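Long-range contact in insecticidal Delta-Endotoxin Cry8Ea1 (Bacillus Thuringiensis, PDB 3EB7), which acts as an insecticidal toxin against the soil-dwelling larvae of Holotrichia parallela, probably by forming pores in gut cell membranes as related Cry toxins do: residues I280-Y286 / W301-S307. Numbering follows the deposited sequence.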
ATOM      1  N   ILE A 280     -12.142  -5.104 -10.883  1.00 19.88           N
ATOM      2  CA  ILE A 280     -13.569  -5.360 -11.022  1.00 20.11           C
ATOM      3  C   ILE A 280     -14.052  -5.014 -12.422  1.00 19.30           C
ATOM      4  O   ILE A 280     -13.690  -3.969 -12.959  1.00 19.31           O
ATOM      5  CB  ILE A 280     -14.417  -4.631  -9.899  1.00 19.86           C
ATOM      6  CG1 ILE A 280     -15.878  -5.051  -9.945  1.00 19.41           C
ATOM      7  CG2 ILE A 280     -14.332  -3.078 -10.019  1.00 21.40           C
ATOM      8  CD1 ILE A 280     -16.642  -4.790  -8.619  1.00 21.89           C
ATOM      9  N   THR A 281     -14.860  -5.903 -13.013  1.00 20.32           N
ATOM     10  CA  THR A 281     -15.476  -5.683 -14.339  1.00 20.07           C
ATOM     11  C   THR A 281     -17.018  -5.615 -14.339  1.00 20.15           C
ATOM     12  O   THR A 281     -17.640  -4.957 -15.179  1.00 20.06           O
ATOM     13  CB  THR A 281     -15.025  -6.753 -15.365  1.00 20.70           C
ATOM     14  OG1 THR A 281     -15.470  -8.034 -14.934  1.00 20.85           O
ATOM     15  CG2 THR A 281     -13.496  -6.746 -15.530  1.00 20.92           C
ATOM     16  N   ARG A 282     -17.648  -6.276 -13.384  1.00 20.82           N
ATOM     17  CA  ARG A 282     -19.102  -6.260 -13.329  1.00 20.61           C
ATOM     18  C   ARG A 282     -19.572  -6.602 -11.932  1.00 20.38           C
ATOM     19  O   ARG A 282     -18.927  -7.398 -11.241  1.00 19.97           O
ATOM     20  CB  ARG A 282     -19.659  -7.243 -14.361  1.00 20.78           C
ATOM     21  CG  ARG A 282     -21.102  -6.978 -14.751  1.00 21.45           C
ATOM     22  CD  ARG A 282     -21.547  -7.747 -16.011  1.00 21.92           C
ATOM     23  NE  ARG A 282     -22.913  -7.329 -16.386  1.00 25.98           N
ATOM     24  CZ  ARG A 282     -23.202  -6.233 -17.095  1.00 24.86           C
ATOM     25  NH1 ARG A 282     -22.212  -5.455 -17.566  1.00 21.84           N
ATOM     26  NH2 ARG A 282     -24.479  -5.925 -17.341  1.00 23.70           N
ATOM     27  N   LEU A 283     -20.665  -5.974 -11.488  1.00 20.14           N
ATOM     28  CA  LEU A 283     -21.304  -6.373 -10.203  1.00 19.47           C
ATOM     29  C   LEU A 283     -22.811  -6.475 -10.385  1.00 19.05           C
ATOM     30  O   LEU A 283     -23.410  -5.541 -10.915  1.00 19.37           O
ATOM     31  CB  LEU A 283     -21.062  -5.285  -9.161  1.00 19.41           C
ATOM     32  CG  LEU A 283     -20.791  -5.521  -7.679  1.00 20.13           C
ATOM     33  CD1 LEU A 283     -21.501  -4.436  -6.929  1.00 21.23           C
ATOM     34  CD2 LEU A 283     -21.180  -6.859  -7.193  1.00 19.78           C
ATOM     35  N   SER A 284     -23.427  -7.569  -9.961  1.00 18.47           N
ATOM     36  CA  SER A 284     -24.895  -7.638  -9.896  1.00 20.06           C
ATOM     37  C   SER A 284     -25.308  -7.702  -8.456  1.00 19.10           C
ATOM     38  O   SER A 284     -24.785  -8.526  -7.745  1.00 18.90           O
ATOM     39  CB  SER A 284     -25.478  -8.890 -10.586  1.00 19.80           C
ATOM     40  OG  SER A 284     -25.184  -8.886 -11.950  1.00 23.37           O
ATOM     41  N   ILE A 285     -26.243  -6.843  -8.034  1.00 19.36           N
ATOM     42  CA  ILE A 285     -26.681  -6.823  -6.625  1.00 19.15           C
ATOM     43  C   ILE A 285     -28.120  -7.350  -6.567  1.00 19.69           C
ATOM     44  O   ILE A 285     -28.975  -6.919  -7.328  1.00 20.74           O
ATOM     45  CB  ILE A 285     -26.594  -5.395  -6.029  1.00 19.28           C
ATOM     46  CG1 ILE A 285     -25.186  -4.817  -6.194  1.00 19.41           C
ATOM     47  CG2 ILE A 285     -27.118  -5.323  -4.569  1.00 15.09           C
ATOM     48  CD1 ILE A 285     -25.079  -3.291  -5.899  1.00 20.26           C
ATOM     49  N   TYR A 286     -28.378  -8.296  -5.684  1.00 19.80           N
ATOM     50  CA  TYR A 286     -29.689  -8.889  -5.519  1.00 20.25           C
ATOM     51  C   TYR A 286     -30.317  -8.308  -4.238  1.00 20.10           C
ATOM     52  O   TYR A 286     -29.677  -8.242  -3.178  1.00 18.48           O
ATOM     53  CB  TYR A 286     -29.568 -10.432  -5.472  1.00 21.34           C
ATOM     54  CG  TYR A 286     -29.008 -10.992  -6.774  1.00 23.76           C
ATOM     55  CD1 TYR A 286     -27.634 -11.032  -7.025  1.00 25.24           C
ATOM     56  CD2 TYR A 286     -29.858 -11.444  -7.767  1.00 24.97           C
ATOM     57  CE1 TYR A 286     -27.114 -11.493  -8.276  1.00 26.86           C
ATOM     58  CE2 TYR A 286     -29.369 -11.915  -8.992  1.00 29.05           C
ATOM     59  CZ  TYR A 286     -28.003 -11.932  -9.246  1.00 27.78           C
ATOM     60  OH  TYR A 286     -27.581 -12.414 -10.467  1.00 28.65           O
ATOM     61  N   TRP A 301     -29.398  -5.193   0.173  1.00 18.54           N
ATOM     62  CA  TRP A 301     -28.459  -6.041  -0.544  1.00 17.77           C
ATOM     63  C   TRP A 301     -28.376  -7.372   0.218  1.00 17.98           C
ATOM     64  O   TRP A 301     -27.825  -7.429   1.365  1.00 17.30           O
ATOM     65  CB  TRP A 301     -27.116  -5.298  -0.504  1.00 17.42           C
ATOM     66  CG  TRP A 301     -25.891  -5.908  -1.203  1.00 17.82           C
ATOM     67  CD1 TRP A 301     -25.526  -7.245  -1.292  1.00 18.39           C
ATOM     68  CD2 TRP A 301     -24.837  -5.165  -1.848  1.00 17.79           C
ATOM     69  NE1 TRP A 301     -24.322  -7.356  -1.982  1.00 17.28           N
ATOM     70  CE2 TRP A 301     -23.875  -6.102  -2.314  1.00 16.38           C
ATOM     71  CE3 TRP A 301     -24.611  -3.798  -2.068  1.00 16.84           C
ATOM     72  CZ2 TRP A 301     -22.728  -5.711  -3.016  1.00 15.17           C
ATOM     73  CZ3 TRP A 301     -23.471  -3.411  -2.771  1.00 17.70           C
ATOM     74  CH2 TRP A 301     -22.539  -4.376  -3.234  1.00 17.44           C
ATOM     75  N   ILE A 302     -28.967  -8.414  -0.378  1.00 17.35           N
ATOM     76  CA  ILE A 302     -28.957  -9.776   0.194  1.00 17.75           C
ATOM     77  C   ILE A 302     -28.000 -10.771  -0.504  1.00 17.34           C
ATOM     78  O   ILE A 302     -27.849 -11.905  -0.052  1.00 17.80           O
ATOM     79  CB  ILE A 302     -30.377 -10.439   0.269  1.00 17.65           C
ATOM     80  CG1 ILE A 302     -30.969 -10.630  -1.138  1.00 18.62           C
ATOM     81  CG2 ILE A 302     -31.294  -9.671   1.176  1.00 16.82           C
ATOM     82  CD1 ILE A 302     -32.280 -11.481  -1.185  1.00 18.51           C
ATOM     83  N   GLY A 303     -27.367 -10.352  -1.592  1.00 17.55           N
ATOM     84  CA  GLY A 303     -26.405 -11.188  -2.311  1.00 17.53           C
ATOM     85  C   GLY A 303     -25.903 -10.429  -3.516  1.00 18.42           C
ATOM     86  O   GLY A 303     -26.486  -9.404  -3.892  1.00 19.57           O
ATOM     87  N   HIS A 304     -24.805 -10.888  -4.107  1.00 18.06           N
ATOM     88  CA  HIS A 304     -24.255 -10.279  -5.320  1.00 16.77           C
ATOM     89  C   HIS A 304     -23.435 -11.267  -6.112  1.00 17.54           C
ATOM     90  O   HIS A 304     -23.009 -12.311  -5.619  1.00 17.56           O
ATOM     91  CB  HIS A 304     -23.427  -9.012  -5.019  1.00 16.36           C
ATOM     92  CG  HIS A 304     -22.169  -9.253  -4.242  1.00 14.16           C
ATOM     93  ND1 HIS A 304     -22.139  -9.289  -2.862  1.00 10.69           N
ATOM     94  CD2 HIS A 304     -20.888  -9.427  -4.650  1.00 13.53           C
ATOM     95  CE1 HIS A 304     -20.901  -9.509  -2.456  1.00 12.13           C
ATOM     96  NE2 HIS A 304     -20.115  -9.566  -3.517  1.00 12.18           N
ATOM     97  N   GLN A 305     -23.217 -10.904  -7.358  1.00 18.43           N
ATOM     98  CA  GLN A 305     -22.400 -11.656  -8.278  1.00 18.94           C
ATOM     99  C   GLN A 305     -21.339 -10.673  -8.743  1.00 17.70           C
ATOM    100  O   GLN A 305     -21.638  -9.556  -9.138  1.00 18.87           O
ATOM    101  CB  GLN A 305     -23.285 -12.151  -9.430  1.00 19.32           C
ATOM    102  CG  GLN A 305     -22.755 -13.367 -10.109  1.00 24.39           C
ATOM    103  CD  GLN A 305     -23.271 -13.561 -11.520  1.00 26.82           C
ATOM    104  OE1 GLN A 305     -23.888 -14.564 -11.806  1.00 29.59           O
ATOM    105  NE2 GLN A 305     -23.000 -12.619 -12.405  1.00 28.94           N
ATOM    106  N   ILE A 306     -20.090 -11.043  -8.651  1.00 17.09           N
ATOM    107  CA  ILE A 306     -19.027 -10.102  -8.947  1.00 16.67           C
ATOM    108  C   ILE A 306     -18.047 -10.713  -9.929  1.00 17.36           C
ATOM    109  O   ILE A 306     -17.673 -11.877  -9.796  1.00 17.67           O
ATOM    110  CB  ILE A 306     -18.298  -9.603  -7.634  1.00 16.86           C
ATOM    111  CG1 ILE A 306     -17.180  -8.592  -7.977  1.00 15.99           C
ATOM    112  CG2 ILE A 306     -17.763 -10.791  -6.781  1.00 14.77           C
ATOM    113  CD1 ILE A 306     -16.702  -7.799  -6.775  1.00 16.98           C
ATOM    114  N   SER A 307     -17.638  -9.926 -10.924  1.00 18.34           N
ATOM    115  CA  SER A 307     -16.645 -10.366 -11.894  1.00 18.96           C
ATOM    116  C   SER A 307     -15.443  -9.469 -11.784  1.00 19.23           C
ATOM    117  O   SER A 307     -15.575  -8.230 -11.647  1.00 19.30           O
ATOM    118  CB  SER A 307     -17.193 -10.324 -13.331  1.00 19.38           C
ATOM    119  OG  SER A 307     -18.287 -11.214 -13.515  1.00 21.19           O
TER
HETATM  120  O   HOH W   1     -25.754 -14.706 -10.028  1.00 38.73           O
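One face of the W301 indole carries I285: CG2 sits over the five-membered ring, 3.8 Å from its centroid and 22° off the normal, a CH-pi contact, while CD1 lies 3.5 Å from CZ3 over the six-membered ring. F421 also stacks on the indole, and H304 ND1 lies at its edge, accepting the NE1 hydrogen in a bond of 3.0 Å. These residues belong to an antiparallel beta hairpin, strands 278-292 and 296-310, at the centre of a four-stranded sheet in the second domain of the three-domain Cry fold. S284 and Q305 form a hydrogen-bonded pair whose two bonds lie in the carbonyl planes, with S284 N 2.8 Å from Q305 O. Classic bulges sit towards both ends of the paired segments: S307 O accepts T281 N and, weakly, R282 N, while Y286 O accepts I302 N and Y286 N donates to G303 O.

L283, I285, H304 and I306 occupy the sheet face turned toward strand 414-422, where V419 O takes the H304 NE2 hydrogen. H304 CG stands between its backbone N and carbonyl carbon (chi1 66°), which swings the imidazole to the indole NH; the hydrogen bonds at ND1 and NE2 then hold its rotation. L283 CD2 reaches within 3.6 Å of H304 CD2. On the other face, the Y286 ring presents its edge to G303 O and H304 CA. Its CE1 approaches Q305 CB, the ring and amide planes 67° apart. A water joins the polar ends of this pair, donating to Q305 OE1 at 2.6 Å and lying 3.0 Å from Y286 OH.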